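Local atomic coordinates of EvdO2 (Micromonospora carbonacea, PDB entry 4XAB), a protein that probably catalyses an oxidative cyclization in orthosomycin biosynthesis, as a metal-dependent oxygenase with a double-stranded beta-helix fold. Residues E108-H114 with V230-A236. Numbering follows the deposited sequence.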
loop_
_atom_site.group_PDB
_atom_site.type_symbol
_atom_site.label_atom_id
_atom_site.label_comp_id
_atom_site.label_asym_id
_atom_site.label_seq_id
_atom_site.Cartn_x
_atom_site.Cartn_y
_atom_site.Cartn_z
ATOM N N GLU A 108 -14.938 -7.918 12.754
ATOM C CA GLU A 108 -13.957 -8.998 12.674
ATOM C C GLU A 108 -12.610 -8.529 12.148
ATOM O O GLU A 108 -11.621 -9.250 12.229
ATOM C CB GLU A 108 -14.478 -10.117 11.774
ATOM C CG GLU A 108 -15.505 -11.005 12.431
ATOM C CD GLU A 108 -16.138 -11.980 11.460
ATOM O OE1 GLU A 108 -17.317 -12.335 11.664
ATOM O OE2 GLU A 108 -15.458 -12.388 10.496
ATOM N N LEU A 109 -12.571 -7.326 11.588
ATOM C CA LEU A 109 -11.357 -6.863 10.932
ATOM C C LEU A 109 -10.407 -6.169 11.886
ATOM O O LEU A 109 -10.795 -5.251 12.607
ATOM C CB LEU A 109 -11.704 -5.914 9.779
ATOM C CG LEU A 109 -12.633 -6.529 8.731
ATOM C CD1 LEU A 109 -13.094 -5.464 7.743
ATOM C CD2 LEU A 109 -11.917 -7.652 8.010
ATOM N N GLU A 110 -9.156 -6.617 11.877
ATOM C CA GLU A 110 -8.068 -5.847 12.458
ATOM C C GLU A 110 -7.546 -4.886 11.404
ATOM O O GLU A 110 -7.675 -5.149 10.211
ATOM C CB GLU A 110 -6.959 -6.768 12.952
ATOM C CG GLU A 110 -7.395 -7.618 14.130
ATOM C CD GLU A 110 -6.378 -8.671 14.503
ATOM O OE1 GLU A 110 -5.165 -8.395 14.402
ATOM O OE2 GLU A 110 -6.803 -9.779 14.890
ATOM N N PHE A 111 -6.962 -3.776 11.833
ATOM C CA PHE A 111 -6.531 -2.772 10.870
ATOM C C PHE A 111 -5.392 -1.910 11.375
ATOM O O PHE A 111 -5.143 -1.819 12.577
ATOM C CB PHE A 111 -7.718 -1.876 10.477
ATOM C CG PHE A 111 -8.477 -1.328 11.655
ATOM C CD1 PHE A 111 -9.614 -1.971 12.122
ATOM C CD2 PHE A 111 -8.047 -0.183 12.306
ATOM C CE1 PHE A 111 -10.311 -1.474 13.212
ATOM C CE2 PHE A 111 -8.737 0.311 13.402
ATOM C CZ PHE A 111 -9.870 -0.332 13.850
ATOM N N TYR A 112 -4.701 -1.281 10.434
ATOM C CA TYR A 112 -3.739 -0.241 10.767
ATOM C C TYR A 112 -3.483 0.628 9.540
ATOM O O TYR A 112 -3.842 0.264 8.412
ATOM C CB TYR A 112 -2.427 -0.844 11.290
ATOM C CG TYR A 112 -1.718 -1.741 10.304
ATOM C CD1 TYR A 112 -2.001 -3.103 10.246
ATOM C CD2 TYR A 112 -0.760 -1.229 9.431
ATOM C CE1 TYR A 112 -1.360 -3.925 9.342
ATOM C CE2 TYR A 112 -0.111 -2.049 8.522
ATOM C CZ TYR A 112 -0.414 -3.394 8.490
ATOM O OH TYR A 112 0.225 -4.212 7.592
ATOM N N GLY A 113 -2.852 1.773 9.769
ATOM C CA GLY A 113 -2.574 2.726 8.707
ATOM C C GLY A 113 -1.115 2.686 8.304
ATOM O O GLY A 113 -0.272 2.144 9.012
ATOM N N HIS A 114 -0.810 3.269 7.155
ATOM C CA HIS A 114 0.555 3.298 6.657
ATOM C C HIS A 114 0.670 4.498 5.709
ATOM O O HIS A 114 -0.108 4.621 4.765
ATOM C CB HIS A 114 0.900 1.970 5.962
ATOM C CG HIS A 114 2.290 1.910 5.407
ATOM N ND1 HIS A 114 2.655 1.022 4.415
ATOM C CD2 HIS A 114 3.404 2.617 5.707
ATOM C CE1 HIS A 114 3.933 1.193 4.124
ATOM N NE2 HIS A 114 4.412 2.152 4.895
ATOM N N VAL A 230 -2.379 4.364 3.248
ATOM C CA VAL A 230 -2.747 2.972 3.060
ATOM C C VAL A 230 -3.439 2.462 4.310
ATOM O O VAL A 230 -2.940 2.639 5.420
ATOM C CB VAL A 230 -1.509 2.085 2.756
ATOM C CG1 VAL A 230 -1.946 0.660 2.494
ATOM C CG2 VAL A 230 -0.736 2.628 1.553
ATOM N N LEU A 231 -4.598 1.839 4.135
ATOM C CA LEU A 231 -5.265 1.170 5.241
ATOM C C LEU A 231 -5.258 -0.317 4.969
ATOM O O LEU A 231 -5.600 -0.762 3.878
ATOM C CB LEU A 231 -6.691 1.684 5.405
ATOM C CG LEU A 231 -6.797 3.068 6.035
ATOM C CD1 LEU A 231 -8.206 3.623 5.824
ATOM C CD2 LEU A 231 -6.460 2.973 7.529
ATOM N N VAL A 232 -4.821 -1.081 5.960
ATOM C CA VAL A 232 -4.794 -2.529 5.875
ATOM C C VAL A 232 -5.885 -3.116 6.759
ATOM O O VAL A 232 -6.028 -2.712 7.891
ATOM C CB VAL A 232 -3.429 -3.063 6.304
ATOM C CG1 VAL A 232 -3.452 -4.580 6.371
ATOM C CG2 VAL A 232 -2.364 -2.543 5.342
ATOM N N PHE A 233 -6.681 -4.023 6.202
ATOM C CA PHE A 233 -7.752 -4.692 6.933
ATOM C C PHE A 233 -7.527 -6.184 6.816
ATOM O O PHE A 233 -7.278 -6.692 5.717
ATOM C CB PHE A 233 -9.134 -4.310 6.372
ATOM C CG PHE A 233 -9.501 -2.865 6.592
ATOM C CD1 PHE A 233 -9.276 -1.908 5.602
ATOM C CD2 PHE A 233 -10.059 -2.456 7.794
ATOM C CE1 PHE A 233 -9.614 -0.586 5.817
ATOM C CE2 PHE A 233 -10.394 -1.131 8.012
ATOM C CZ PHE A 233 -10.165 -0.191 7.014
ATOM N N MET A 234 -7.642 -6.897 7.930
ATOM C CA MET A 234 -7.318 -8.312 7.899
ATOM C C MET A 234 -8.072 -9.095 8.953
ATOM O O MET A 234 -8.519 -8.540 9.952
ATOM C CB MET A 234 -5.824 -8.501 8.100
ATOM C CG MET A 234 -5.373 -8.066 9.462
ATOM S SD MET A 234 -3.591 -7.859 9.482
ATOM C CE MET A 234 -3.342 -7.262 11.146
ATOM N N SER A 235 -8.184 -10.399 8.728
ATOM C CA SER A 235 -8.820 -11.282 9.697
ATOM C C SER A 235 -7.846 -11.615 10.808
ATOM O O SER A 235 -6.637 -11.411 10.668
ATOM C CB SER A 235 -9.268 -12.571 9.027
ATOM O OG SER A 235 -8.128 -13.358 8.721
ATOM N N ALA A 236 -8.376 -12.137 11.905
ATOM C CA ALA A 236 -7.551 -12.803 12.908
ATOM C C ALA A 236 -6.767 -13.940 12.250
ATOM O O ALA A 236 -7.195 -14.497 11.233
ATOM C CB ALA A 236 -8.417 -13.333 14.047
HETATM O O HOH W 1 -11.230 -12.221 12.109
#
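Tyr112 lays its ring over Val232 where two antiparallel strands of the double-stranded beta helix, 110-114 and 230-234, run side by side. Glu110 with Met234, Tyr112 with Val232 and His114 with Val230 form the hydrogen-bonded pairs. The bond from Val232 N to Tyr112 O, 3.0 Å long, is almost straight at 178°, whereas that from His114 N to Val230 O is weak. This end lies near the metal centre: the His114 side chain is about 7 Å from the nickel ion held by His129, Asp131 and His215.

The two strands pack most closely on the face bearing Tyr112. CG of the tyrosine stands between its backbone N and carbonyl carbon (chi1 61°), which folds the ring back across the neighbouring strand. Val232 CB then sits 3.9 Å from the ring centroid in a CH-pi contact, and the branched valine spreads CG1 and CG2 beneath CE1 and CZ. A serine in place of Tyr112 would probably leave both methyls of Val232 without this cover and open a gap beside the methyl of Met234, which touches the ring edge.

The face of Phe233 and Leu231 is the more deeply buried, covered by helix 89-102. Phe233 CD2 lies 3.6 Å from Phe111 CB, while the Phe111 ring swings away to meet Phe91 edge-to-face. Leu231 CD2 rests against the bare backbone of Gly113, 4.1 Å from its CA.

Glu110, in the last pair on this side, is partly exposed; its long acidic chain suits the place by reaching Arg141 in a salt bridge. Beyond it contacts loosen, and a water bridges the chain ends, donating to Glu108 O and accepting from Ala236 N at 2.9 Å.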